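Local coordinates for protein KLLA0E08119p (Kluyveromyces lactis, PDB 3VA7) that probably carboxylates urea at the expense of ATP through biotin, this chain being the urea carboxylase part of a longer enzyme that also hydrolyses the product, at residues V598-L602 with G603-T607; G673-L677 with F678-Y682; I865-L868 with I869-V872; K906-I909 with A910-S913. All coordinates share one frame; numbering follows the deposited sequence.

Contact 1. Residues V598-L602 with G603-T607; sequences VPEYL and GSRST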
loop_
_atom_site.group_PDB
_atom_site.type_symbol
_atom_site.label_atom_id
_atom_site.label_comp_id
_atom_site.label_asym_id
_atom_site.label_seq_id
_atom_site.Cartn_x
_atom_site.Cartn_y
_atom_site.Cartn_z
ATOM N N VAL A 598 -0.459 -1.115 -14.181
ATOM C CA VAL A 598 -0.651 -1.058 -12.756
ATOM C C VAL A 598 -0.985 0.394 -12.431
ATOM O O VAL A 598 -0.495 1.290 -13.071
ATOM C CB VAL A 598 0.648 -1.638 -12.095
ATOM C CG1 VAL A 598 1.659 -0.564 -11.709
ATOM C CG2 VAL A 598 0.315 -2.604 -11.002
ATOM N N PRO A 599 -1.876 0.635 -11.471
ATOM C CA PRO A 599 -2.235 2.060 -11.210
ATOM C C PRO A 599 -1.084 2.897 -10.615
ATOM O O PRO A 599 -0.240 2.347 -9.901
ATOM C CB PRO A 599 -3.417 1.954 -10.237
ATOM C CG PRO A 599 -3.273 0.537 -9.585
ATOM C CD PRO A 599 -2.643 -0.331 -10.646
ATOM N N GLU A 600 -1.038 4.195 -10.930
ATOM C CA GLU A 600 -0.102 5.083 -10.273
ATOM C C GLU A 600 -0.517 5.361 -8.825
ATOM O O GLU A 600 -1.710 5.314 -8.477
ATOM C CB GLU A 600 -0.030 6.439 -10.964
ATOM C CG GLU A 600 0.279 6.424 -12.469
ATOM C CD GLU A 600 0.410 7.840 -13.027
ATOM O OE1 GLU A 600 -0.611 8.549 -13.087
ATOM O OE2 GLU A 600 1.529 8.265 -13.391
ATOM N N TYR A 601 0.469 5.667 -7.978
ATOM C CA TYR A 601 0.222 6.240 -6.677
ATOM C C TYR A 601 1.251 7.362 -6.547
ATOM O O TYR A 601 2.473 7.164 -6.756
ATOM C CB TYR A 601 0.372 5.181 -5.556
ATOM C CG TYR A 601 0.191 5.732 -4.138
ATOM C CD1 TYR A 601 -1.069 6.030 -3.645
ATOM C CD2 TYR A 601 1.299 5.962 -3.297
ATOM C CE1 TYR A 601 -1.228 6.563 -2.370
ATOM C CE2 TYR A 601 1.150 6.495 -2.004
ATOM C CZ TYR A 601 -0.118 6.792 -1.557
ATOM O OH TYR A 601 -0.298 7.302 -0.304
ATOM N N LEU A 602 0.759 8.546 -6.201
ATOM C CA LEU A 602 1.621 9.727 -6.107
ATOM C C LEU A 602 2.567 9.958 -7.315
ATOM O O LEU A 602 3.725 10.348 -7.163
ATOM C CB LEU A 602 2.403 9.712 -4.795
ATOM C CG LEU A 602 1.596 10.045 -3.544
ATOM C CD1 LEU A 602 2.501 9.851 -2.371
ATOM C CD2 LEU A 602 0.974 11.497 -3.548
ATOM N N GLY A 603 2.051 9.730 -8.514
ATOM C CA GLY A 603 2.749 10.087 -9.728
ATOM C C GLY A 603 3.515 8.956 -10.399
ATOM O O GLY A 603 4.036 9.121 -11.509
ATOM N N SER A 604 3.593 7.807 -9.742
ATOM C CA SER A 604 4.512 6.746 -10.157
ATOM C C SER A 604 3.924 5.380 -9.905
ATOM O O SER A 604 3.186 5.152 -8.928
ATOM C CB SER A 604 5.818 6.828 -9.382
ATOM O OG SER A 604 6.534 5.630 -9.572
ATOM N N ARG A 605 4.284 4.466 -10.787
ATOM C CA ARG A 605 3.910 3.088 -10.654
ATOM C C ARG A 605 4.928 2.275 -9.877
ATOM O O ARG A 605 4.824 1.043 -9.846
ATOM C CB ARG A 605 3.703 2.490 -12.037
ATOM C CG ARG A 605 2.500 3.085 -12.693
ATOM C CD ARG A 605 2.360 2.567 -14.074
ATOM N NE ARG A 605 1.036 2.871 -14.602
ATOM C CZ ARG A 605 0.702 3.925 -15.327
ATOM N NH1 ARG A 605 1.589 4.853 -15.616
ATOM N NH2 ARG A 605 -0.575 4.037 -15.741
ATOM N N SER A 606 5.897 2.936 -9.244
ATOM C CA SER A 606 6.923 2.204 -8.518
ATOM C C SER A 606 6.389 1.648 -7.226
ATOM O O SER A 606 5.586 2.314 -6.534
ATOM C CB SER A 606 8.134 3.065 -8.208
ATOM O OG SER A 606 8.910 3.249 -9.358
ATOM N N THR A 607 6.881 0.447 -6.896
ATOM C CA THR A 607 6.564 -0.216 -5.650
ATOM C C THR A 607 7.433 0.260 -4.484
ATOM O O THR A 607 8.663 0.163 -4.537
ATOM C CB THR A 607 6.794 -1.709 -5.772
ATOM O OG1 THR A 607 6.174 -2.224 -6.968
ATOM C CG2 THR A 607 6.260 -2.421 -4.560
#
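Val598 and Arg605 meet near the mouth of a hairpin, a worked example of how a side chain can close what a turn begins. The chain reverses in a type I' turn from Tyr601 to Ser604, whose single antiparallel, hydrogen-bonded bridge runs from Tyr601 N to Ser604 O (2.9 Å) and back from Ser604 N to Tyr601 O (3.3 Å). The snug part lies beyond it. Arg605 CB rests 3.7 Å from Val598 CG1, the side chains running antiparallel alongside, and the extended arginine, with CG beside its own backbone N (chi1 -68°), delivers NE to Val598 O at 2.7 Å, a bent bond (144° at the hydrogen). On the exposed side the hold is looser: Glu600 CG sits over the centre of one guanidinium face, yet OE2 stays 4.1 Å from Arg605 NH1, far from the guanidinium plane. With an alanine in place of Arg605, Val598 O would probably lose this donor and the Glu600 carboxylate its nearby positive charge. Asp491 accepts from Ser604 OG and Arg605 N on the returning arm. The short, bent bond probably sets the arginine's course, while the carboxylate is likely to add only general charge attraction.

Contact 2. Residues G673-L677 with F678-Y682; sequences GSIDL and FKEEY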
loop_
_atom_site.group_PDB
_atom_site.type_symbol
_atom_site.label_atom_id
_atom_site.label_comp_id
_atom_site.label_asym_id
_atom_site.label_seq_id
_atom_site.Cartn_x
_atom_site.Cartn_y
_atom_site.Cartn_z
ATOM N N GLY A 673 32.180 15.325 5.644
ATOM C CA GLY A 673 33.608 14.898 5.567
ATOM C C GLY A 673 34.547 16.079 5.834
ATOM O O GLY A 673 35.379 16.411 4.995
ATOM N N SER A 674 34.412 16.710 7.001
ATOM C CA SER A 674 35.199 17.903 7.341
ATOM C C SER A 674 35.578 17.795 8.787
ATOM O O SER A 674 34.947 17.025 9.508
ATOM C CB SER A 674 34.374 19.153 7.148
ATOM O OG SER A 674 33.256 19.100 7.990
ATOM N N ILE A 675 36.594 18.541 9.225
ATOM C CA ILE A 675 37.248 18.230 10.521
ATOM C C ILE A 675 36.528 18.846 11.743
ATOM O O ILE A 675 36.992 18.698 12.873
ATOM C CB ILE A 675 38.789 18.560 10.528
ATOM C CG1 ILE A 675 39.051 20.075 10.349
ATOM C CG2 ILE A 675 39.508 17.826 9.427
ATOM C CD1 ILE A 675 40.523 20.500 10.647
ATOM N N ASP A 676 35.424 19.551 11.515
ATOM C CA ASP A 676 34.522 19.991 12.589
ATOM C C ASP A 676 33.807 18.759 13.181
ATOM O O ASP A 676 33.340 18.811 14.324
ATOM C CB ASP A 676 33.469 21.014 12.082
ATOM C CG ASP A 676 32.865 20.621 10.746
ATOM O OD1 ASP A 676 31.674 20.849 10.459
ATOM O OD2 ASP A 676 33.587 20.031 9.948
ATOM N N LEU A 677 33.766 17.659 12.405
ATOM C CA LEU A 677 33.075 16.422 12.788
ATOM C C LEU A 677 33.946 15.137 12.871
ATOM O O LEU A 677 33.856 14.409 13.859
ATOM C CB LEU A 677 31.870 16.188 11.852
ATOM C CG LEU A 677 30.954 17.401 11.824
ATOM C CD1 LEU A 677 30.086 17.493 10.569
ATOM C CD2 LEU A 677 30.123 17.380 13.096
ATOM N N PHE A 678 34.711 14.834 11.821
ATOM C CA PHE A 678 35.661 13.693 11.797
ATOM C C PHE A 678 37.153 14.105 11.902
ATOM O O PHE A 678 37.572 15.113 11.340
ATOM C CB PHE A 678 35.546 12.938 10.490
ATOM C CG PHE A 678 34.207 12.328 10.239
ATOM C CD1 PHE A 678 33.218 13.046 9.561
ATOM C CD2 PHE A 678 33.938 11.007 10.634
ATOM C CE1 PHE A 678 31.994 12.488 9.289
ATOM C CE2 PHE A 678 32.705 10.428 10.367
ATOM C CZ PHE A 678 31.726 11.171 9.690
ATOM N N LYS A 679 37.980 13.306 12.557
ATOM C CA LYS A 679 39.410 13.573 12.450
ATOM C C LYS A 679 39.910 13.416 11.015
ATOM O O LYS A 679 39.465 12.499 10.297
ATOM C CB LYS A 679 40.231 12.702 13.407
ATOM C CG LYS A 679 40.275 13.301 14.786
ATOM C CD LYS A 679 40.856 12.344 15.817
ATOM C CE LYS A 679 40.537 12.852 17.245
ATOM N NZ LYS A 679 40.235 14.365 17.226
ATOM N N GLU A 680 40.806 14.334 10.610
ATOM C CA GLU A 680 41.617 14.242 9.376
ATOM C C GLU A 680 41.949 12.824 8.959
ATOM O O GLU A 680 41.577 12.417 7.869
ATOM C CB GLU A 680 42.941 15.000 9.531
ATOM C CG GLU A 680 43.006 16.413 8.914
ATOM C CD GLU A 680 42.979 16.352 7.407
ATOM O OE1 GLU A 680 42.153 17.073 6.757
ATOM O OE2 GLU A 680 43.785 15.529 6.892
ATOM N N GLU A 681 42.654 12.068 9.809
ATOM C CA GLU A 681 43.098 10.723 9.388
ATOM C C GLU A 681 41.931 9.807 9.075
ATOM O O GLU A 681 41.989 9.011 8.114
ATOM C CB GLU A 681 44.133 10.057 10.317
ATOM C CG GLU A 681 43.860 10.075 11.805
ATOM C CD GLU A 681 44.665 8.987 12.558
ATOM O OE1 GLU A 681 44.900 9.177 13.783
ATOM O OE2 GLU A 681 45.070 7.947 11.936
ATOM N N TYR A 682 40.851 9.939 9.842
ATOM C CA TYR A 682 39.694 9.111 9.544
ATOM C C TYR A 682 39.089 9.377 8.145
ATOM O O TYR A 682 38.732 8.416 7.426
ATOM C CB TYR A 682 38.641 9.056 10.660
ATOM C CG TYR A 682 37.635 8.025 10.278
ATOM C CD1 TYR A 682 37.958 6.666 10.316
ATOM C CD2 TYR A 682 36.390 8.402 9.765
ATOM C CE1 TYR A 682 37.059 5.703 9.903
ATOM C CE2 TYR A 682 35.466 7.430 9.335
ATOM C CZ TYR A 682 35.811 6.081 9.411
ATOM O OH TYR A 682 34.895 5.141 8.996
#
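This is a backbone-led turn: Ser674 and Phe678 close one tight loop of chain between strand 662-669 and helix 680-688, in the part of the protein assigned to carboxyltransferase subdomains A and B. Its centre is Ser674 O, which accepts twice, from Leu677 N at 3.2 Å and from Phe678 N, also at 3.2 Å. The second bond crosses the contact and is fairly straight (163° at the hydrogen). A weaker link runs the other way across the turn, where the CA-H of Ile675 points at Phe678 O, the heavy atoms 3.2 Å apart.

Side chains then divide the turn into an outer and an inner flank. On the exposed flank, Ile675 holds CG1 between its backbone N and carbonyl carbon (chi1 64°), which turns the other branch, CG2, toward Glu680; CG2 lies 3.8 Å from Glu680 CG, where the glutamate chain bends. On the buried flank, the Phe678 side chain points away from the turn and touches back only at its base, with CB 3.6 Å from Leu677 C and CD1 4.1 Å from Leu677 CB.

The far part of that ring belongs to the surrounding fold. It meets Phe738 edge-to-face, lies near Trp711 with planes about 30° apart, and packs on Val757 and Gln759 of strand 756-762. Asp676 makes a salt bridge to Arg841 of strand 838-842, while backbone bonds from Leu677 to Ala712 and from Lys679 to Lys710 tie the approach to helix 680-688 to a neighbouring loop.

Contact 3. Residues I865-L868 with I869-V872; sequences INRL and IHQV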
loop_
_atom_site.group_PDB
_atom_site.type_symbol
_atom_site.label_atom_id
_atom_site.label_comp_id
_atom_site.label_asym_id
_atom_site.label_seq_id
_atom_site.Cartn_x
_atom_site.Cartn_y
_atom_site.Cartn_z
ATOM N N ILE A 865 14.057 29.182 7.906
ATOM C CA ILE A 865 14.114 28.199 6.813
ATOM C C ILE A 865 12.836 28.379 6.022
ATOM O O ILE A 865 12.809 28.320 4.770
ATOM C CB ILE A 865 14.187 26.766 7.358
ATOM C CG1 ILE A 865 15.517 26.565 8.114
ATOM C CG2 ILE A 865 13.883 25.698 6.257
ATOM C CD1 ILE A 865 15.431 25.369 9.029
ATOM N N ASN A 866 11.761 28.650 6.744
ATOM C CA ASN A 866 10.538 28.842 6.047
ATOM C C ASN A 866 10.666 30.096 5.121
ATOM O O ASN A 866 10.123 30.121 4.001
ATOM C CB ASN A 866 9.407 28.909 7.037
ATOM C CG ASN A 866 8.320 29.739 6.560
ATOM O OD1 ASN A 866 7.293 29.267 6.078
ATOM N ND2 ASN A 866 8.526 31.033 6.670
ATOM N N ARG A 867 11.442 31.088 5.552
ATOM C CA ARG A 867 11.540 32.372 4.836
ATOM C C ARG A 867 12.503 32.201 3.623
ATOM O O ARG A 867 12.221 32.690 2.543
ATOM C CB ARG A 867 11.991 33.515 5.794
ATOM C CG ARG A 867 10.932 34.249 6.624
ATOM C CD ARG A 867 9.475 33.715 6.438
ATOM N NE ARG A 867 8.652 34.481 5.513
ATOM C CZ ARG A 867 7.538 34.063 4.909
ATOM N NH1 ARG A 867 7.044 32.826 5.084
ATOM N NH2 ARG A 867 6.901 34.909 4.075
ATOM N N LEU A 868 13.631 31.508 3.805
ATOM C CA LEU A 868 14.492 31.131 2.685
ATOM C C LEU A 868 13.684 30.461 1.567
ATOM O O LEU A 868 13.799 30.858 0.423
ATOM C CB LEU A 868 15.672 30.237 3.137
ATOM C CG LEU A 868 16.628 29.898 1.998
ATOM C CD1 LEU A 868 17.163 31.197 1.414
ATOM C CD2 LEU A 868 17.846 29.048 2.417
ATOM N N ILE A 869 12.841 29.486 1.911
ATOM C CA ILE A 869 12.062 28.765 0.943
ATOM C C ILE A 869 11.196 29.770 0.252
ATOM O O ILE A 869 11.006 29.697 -0.963
ATOM C CB ILE A 869 11.184 27.636 1.608
ATOM C CG1 ILE A 869 12.063 26.442 2.077
ATOM C CG2 ILE A 869 10.062 27.188 0.682
ATOM C CD1 ILE A 869 11.384 25.496 3.014
ATOM N N HIS A 870 10.669 30.710 1.025
ATOM C CA HIS A 870 9.772 31.710 0.488
ATOM C C HIS A 870 10.517 32.634 -0.499
ATOM O O HIS A 870 9.968 33.013 -1.517
ATOM C CB HIS A 870 9.107 32.477 1.622
ATOM C CG HIS A 870 8.404 33.718 1.187
ATOM N ND1 HIS A 870 7.131 33.707 0.648
ATOM C CD2 HIS A 870 8.788 35.023 1.222
ATOM C CE1 HIS A 870 6.761 34.948 0.369
ATOM N NE2 HIS A 870 7.747 35.766 0.715
ATOM N N GLN A 871 11.773 32.950 -0.228
ATOM C CA GLN A 871 12.553 33.760 -1.097
ATOM C C GLN A 871 12.866 33.103 -2.420
ATOM O O GLN A 871 13.015 33.803 -3.444
ATOM C CB GLN A 871 13.875 34.110 -0.429
ATOM C CG GLN A 871 13.812 35.270 0.524
ATOM C CD GLN A 871 13.080 36.470 -0.066
ATOM O OE1 GLN A 871 12.482 37.232 0.682
ATOM N NE2 GLN A 871 13.087 36.623 -1.413
ATOM N N VAL A 872 13.017 31.786 -2.422
ATOM C CA VAL A 872 13.199 31.073 -3.663
ATOM C C VAL A 872 11.879 31.074 -4.447
ATOM O O VAL A 872 11.887 31.153 -5.672
ATOM C CB VAL A 872 13.757 29.659 -3.412
ATOM C CG1 VAL A 872 13.842 28.828 -4.676
ATOM C CG2 VAL A 872 15.129 29.741 -2.751
#
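The carbonyl oxygen of Arg867 takes the shortest sound bond of this contact, from Gln871 N at 2.8 Å, one of four successive i to i+4 bonds in the middle of helix 859-875. Those from Ile869 N to Ile865 O, from His870 N to Asn866 O and from Val872 N to Leu868 O complete the run, with Arg867 and His870 on one side of the helix and Ile865 and Ile869 on another.

The first side carries a guanidinium-imidazole stack between residues three apart. The guanidinium of Arg867 lies flat on the His870 imidazole, centres 4.1 Å apart and planes inclined by 19°. NH2 does most of the touching: it sits over the middle of the ring, 3.4 Å from His870 CD2, while His870 CG covers a more peripheral part of the guanidinium. Both groups point the same way. The histidine puts CG opposite its backbone N (chi1 167°), and the arginine chain bends at chi2 and chi3, bringing its guanidinium beside the ring. A positive charge this near is likely to disfavour protonation of the imidazole. Alongside, Asn866 ND2 bonds to Tyr863 O, one turn earlier.

On the other side, Ile865 CG2 lies 4.1 Å from Ile869 CD1, one turn on. Ile865, Ile869 and Val872 rest on strand 880-885, reaching Gln885, Met883 and Ile880; Leu868 presses on Tyr852 of strand 847-852 and on Glu912, and Gln871 and Val872 on Tyr911, so the helix packs against both its sheet and helix 901-912.

Contact 4. Residues K906-I909 with A910-S913; sequences KCLI and AYES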
loop_
_atom_site.group_PDB
_atom_site.type_symbol
_atom_site.label_atom_id
_atom_site.label_comp_id
_atom_site.label_asym_id
_atom_site.label_seq_id
_atom_site.Cartn_x
_atom_site.Cartn_y
_atom_site.Cartn_z
ATOM N N LYS A 906 25.634 31.096 -5.222
ATOM C CA LYS A 906 25.487 32.540 -5.237
ATOM C C LYS A 906 24.002 33.012 -5.149
ATOM O O LYS A 906 23.723 33.936 -4.414
ATOM C CB LYS A 906 26.205 33.146 -6.446
ATOM C CG LYS A 906 27.696 32.826 -6.561
ATOM C CD LYS A 906 28.267 33.405 -7.847
ATOM C CE LYS A 906 29.681 32.956 -8.181
ATOM N NZ LYS A 906 29.877 33.035 -9.692
ATOM N N CYS A 907 23.039 32.420 -5.844
ATOM C CA CYS A 907 21.713 32.969 -5.626
ATOM C C CYS A 907 21.333 32.837 -4.141
ATOM O O CYS A 907 20.705 33.779 -3.550
ATOM C CB CYS A 907 20.644 32.330 -6.498
ATOM S SG CYS A 907 20.935 32.471 -8.257
ATOM N N LEU A 908 21.720 31.694 -3.551
ATOM C CA LEU A 908 21.337 31.387 -2.204
ATOM C C LEU A 908 21.982 32.360 -1.227
ATOM O O LEU A 908 21.273 32.902 -0.354
ATOM C CB LEU A 908 21.618 29.920 -1.828
ATOM C CG LEU A 908 20.826 28.846 -2.571
ATOM C CD1 LEU A 908 21.271 27.470 -2.204
ATOM C CD2 LEU A 908 19.331 29.010 -2.359
ATOM N N ILE A 909 23.299 32.581 -1.356
ATOM C CA ILE A 909 23.988 33.539 -0.502
ATOM C C ILE A 909 23.247 34.864 -0.615
ATOM O O ILE A 909 23.141 35.610 0.352
ATOM C CB ILE A 909 25.379 33.896 -1.020
ATOM C CG1 ILE A 909 26.310 32.673 -1.185
ATOM C CG2 ILE A 909 25.970 35.099 -0.227
ATOM C CD1 ILE A 909 26.524 31.939 -0.029
ATOM N N ALA A 910 22.722 35.152 -1.803
ATOM C CA ALA A 910 22.167 36.452 -2.055
ATOM C C ALA A 910 20.745 36.563 -1.578
ATOM O O ALA A 910 20.403 37.555 -0.901
ATOM C CB ALA A 910 22.295 36.829 -3.521
ATOM N N TYR A 911 19.906 35.570 -1.903
ATOM C CA TYR A 911 18.540 35.597 -1.357
ATOM C C TYR A 911 18.625 35.591 0.185
ATOM O O TYR A 911 17.689 36.050 0.869
ATOM C CB TYR A 911 17.711 34.381 -1.760
ATOM C CG TYR A 911 17.569 34.070 -3.234
ATOM C CD1 TYR A 911 17.371 32.749 -3.642
ATOM C CD2 TYR A 911 17.600 35.086 -4.215
ATOM C CE1 TYR A 911 17.229 32.440 -4.921
ATOM C CE2 TYR A 911 17.467 34.775 -5.525
ATOM C CZ TYR A 911 17.284 33.437 -5.885
ATOM O OH TYR A 911 17.178 33.068 -7.204
ATOM N N GLU A 912 19.728 35.057 0.731
ATOM C CA GLU A 912 19.835 34.966 2.180
ATOM C C GLU A 912 19.757 36.323 2.834
ATOM O O GLU A 912 19.209 36.422 3.931
ATOM C CB GLU A 912 21.117 34.270 2.620
ATOM C CG GLU A 912 21.318 34.224 4.144
ATOM C CD GLU A 912 20.391 33.260 4.883
ATOM O OE1 GLU A 912 19.894 32.311 4.291
ATOM O OE2 GLU A 912 20.176 33.439 6.088
ATOM N N SER A 913 20.285 37.366 2.175
ATOM C CA SER A 913 20.260 38.733 2.743
ATOM C C SER A 913 18.905 39.403 2.553
ATOM O O SER A 913 18.681 40.496 3.074
ATOM C CB SER A 913 21.361 39.591 2.154
ATOM O OG SER A 913 21.114 39.870 0.766
HETATM O O HOH W 1 20.730 30.940 2.081
#
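Cys907 O and Tyr911 N are joined by a nearly straight helical bond (2.6 Å, 174° at the hydrogen), flanked by the bonds from Ala910 N to Lys906 O and from Glu912 N to Leu908 O in the last turns of helix 901-912.

The tyrosine ring folds back over the turn that precedes it. With CG beside its own backbone N (chi1 -55°), one ring face comes down on Cys907: the carbonyl oxygen lies over the CG side of that face, and CB makes a CH-pi contact, 4.0 Å from the ring centroid, with Tyr911 CZ 3.6 Å away. Cys907 SG is more oblique, 5.2 Å from the centroid, a looser sulfur-aromatic contact. Further along, a water donates both to Leu908 O (3.2 Å) and to Glu912 OE1 (2.7 Å), while Ser913 OG donates to Ala910 O, which also accepts from Ser913 N. Cut back to an alanine, Tyr911 would probably uncover the Cys907 CB and leave Thr877, which bonds to its hydroxyl, without that partner.

Around this part of helix 901-912, Tyr911 stacks on His875 and packs against Gln871 and Val872, all of helix 859-875. Glu912 makes a salt bridge to Arg864 of that helix and bonds to Tyr852 of strand 847-852, and Leu908 and Ile909 lie on Tyr840 of strand 838-842.

How the contacts relate
All four contacts are local and partly buried. Contacts 1 and 2 are turns in the region of subdomains A and B, centres about 41 Å apart; contact 1 lies nearest the chain's centre yet has exposed Glu600 and Gly603. Contacts 2 and 4 each set a buried aromatic ring beside exposed residues, whereas contact 3 has none exposed. Contacts 3 and 4, in the region of subdomains C and D, touch directly, Val872 CG2 lying 3.9 Å from Tyr911 CD1, and serve one helix-helix interface over a shared sheet. A stack marks contact 3 and a ring over a cysteine contact 4, while contact 1 relies on a side-chain to backbone bond and contact 2 on a carbonyl accepting twice.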